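PDB 4IRT: uncharacterized protein from Bacteroides ovatus, which is of unknown function but, as a putative neuraminidase with a BNR repeat-like domain, may act on sialic acid-containing glycans. Local coordinates for residues Leu46-Arg51 and Ile76-Asp81. Numbering follows the deposited sequence.
Sequences LVLGKR and ISMMID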
# COMPACT_ATOMS: atom_id res chain seq x y z
N LEU A 46 -17.70 -3.39 8.48
CA LEU A 46 -16.35 -3.89 8.53
C LEU A 46 -16.42 -5.31 9.00
O LEU A 46 -16.95 -5.57 10.10
CB LEU A 46 -15.54 -3.06 9.54
CG LEU A 46 -14.24 -3.64 10.06
CD1 LEU A 46 -13.26 -3.82 8.92
CD2 LEU A 46 -13.63 -2.72 11.10
N VAL A 47 -15.91 -6.23 8.19
CA VAL A 47 -15.80 -7.62 8.52
C VAL A 47 -14.32 -7.94 8.74
O VAL A 47 -13.46 -7.50 7.97
CB VAL A 47 -16.33 -8.48 7.34
CG1 VAL A 47 -16.10 -9.96 7.58
CG2 VAL A 47 -17.80 -8.18 7.11
N LEU A 48 -14.02 -8.72 9.79
CA LEU A 48 -12.68 -9.27 10.01
C LEU A 48 -12.77 -10.79 9.93
O LEU A 48 -13.76 -11.39 10.37
CB LEU A 48 -12.14 -8.86 11.38
CG LEU A 48 -12.00 -7.37 11.69
CD1 LEU A 48 -11.39 -7.19 13.06
CD2 LEU A 48 -11.16 -6.65 10.65
N GLY A 49 -11.77 -11.41 9.32
CA GLY A 49 -11.72 -12.84 9.20
C GLY A 49 -10.34 -13.41 9.44
O GLY A 49 -9.35 -12.71 9.37
N LYS A 50 -10.29 -14.71 9.74
CA LYS A 50 -9.04 -15.39 9.89
C LYS A 50 -9.18 -16.86 9.52
O LYS A 50 -10.27 -17.44 9.60
CB LYS A 50 -8.50 -15.26 11.31
CG LYS A 50 -9.26 -16.08 12.35
CD LYS A 50 -8.88 -15.71 13.78
CE LYS A 50 -7.47 -16.19 14.12
NZ LYS A 50 -7.16 -16.18 15.59
N ARG A 51 -8.04 -17.45 9.12
CA ARG A 51 -7.93 -18.86 8.89
C ARG A 51 -6.54 -19.35 9.29
O ARG A 51 -5.57 -18.56 9.37
CB ARG A 51 -8.16 -19.19 7.41
CG ARG A 51 -7.16 -18.55 6.45
CD ARG A 51 -7.00 -19.32 5.15
NE ARG A 51 -6.12 -18.62 4.20
CZ ARG A 51 -5.62 -19.16 3.09
NH1 ARG A 51 -5.89 -20.43 2.77
NH2 ARG A 51 -4.87 -18.44 2.26
N ILE A 76 -9.97 0.33 4.77
CA ILE A 76 -9.58 -0.34 6.00
C ILE A 76 -8.11 -0.78 5.85
O ILE A 76 -7.74 -1.49 4.88
CB ILE A 76 -10.39 -1.63 6.21
CG1 ILE A 76 -11.90 -1.38 6.26
CG2 ILE A 76 -9.91 -2.38 7.47
CD1 ILE A 76 -12.70 -2.55 5.72
N SER A 77 -7.29 -0.41 6.82
CA SER A 77 -5.96 -0.98 6.97
C SER A 77 -5.85 -1.68 8.32
O SER A 77 -6.26 -1.13 9.37
CB SER A 77 -4.89 0.12 6.90
OG SER A 77 -4.65 0.60 5.58
N MSE A 78 -5.25 -2.87 8.31
CA MSE A 78 -5.04 -3.68 9.50
C MSE A 78 -3.61 -4.17 9.63
O MSE A 78 -2.81 -4.13 8.67
CB MSE A 78 -5.99 -4.88 9.48
CG MSE A 78 -5.43 -6.05 8.72
SE MSE A 78 -6.67 -7.50 8.28
CE MSE A 78 -7.33 -7.88 10.02
N MSE A 79 -3.27 -4.63 10.84
CA MSE A 79 -1.95 -5.19 11.14
C MSE A 79 -2.02 -5.93 12.45
O MSE A 79 -2.89 -5.65 13.27
CB MSE A 79 -0.92 -4.06 11.26
CG MSE A 79 0.53 -4.48 11.50
SE MSE A 79 1.23 -5.75 10.20
CE MSE A 79 0.79 -4.86 8.55
N ILE A 80 -1.11 -6.88 12.66
CA ILE A 80 -1.05 -7.65 13.90
C ILE A 80 0.24 -7.27 14.61
O ILE A 80 1.31 -7.19 13.99
CB ILE A 80 -1.02 -9.16 13.65
CG1 ILE A 80 -2.05 -9.60 12.58
CG2 ILE A 80 -1.23 -9.92 14.97
CD1 ILE A 80 -3.49 -9.50 12.98
N ASP A 81 0.15 -7.00 15.90
CA ASP A 81 1.33 -6.66 16.70
C ASP A 81 1.99 -7.94 17.24
O ASP A 81 1.49 -9.05 17.00
CB ASP A 81 1.01 -5.61 17.80
CG ASP A 81 0.13 -6.15 18.94
OD1 ASP A 81 0.05 -7.37 19.15
OD2 ASP A 81 -0.51 -5.31 19.64
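L46 and L48 meet I76 and M78 through aliphatic branches and one selenomethionine methyl. No flat group takes part, so nothing is stacked. L46 and I76 make the tighter pair. CD1 of L46 lies 3.5 Å from CD1 of I76, closer than usual for two methyls. The same L46 CD1 is 3.9 Å from I76 CG1 and 3.9 Å from I76 CG2, so one methyl is set against three carbons of the isoleucine. The CB of L46 already points toward 76-81; with CG anti to the backbone N (chi1 162°), CD1 ends against I76.

The second pair is looser. CD2 of L48 meets the methyl CE of selenomethionine M78 at 4.1 Å, the two side chains passing in opposite senses. A bend at chi3 (-55°) brings CE, rather than SE, nearest to L48.

No hydrogen bond joins the segments, and all four touching residues are buried. S38 of strand 34-40 touches L48, I76 and M78. V88 and F90 of strand 86-90 also pack on I76. Strand 45-52 belongs to one antiparallel sheet and strand 76-80 is an outermost strand of the next. Such apolar packing is characteristic of neighbouring blades in a beta-propeller, consistent with the BNR repeat family.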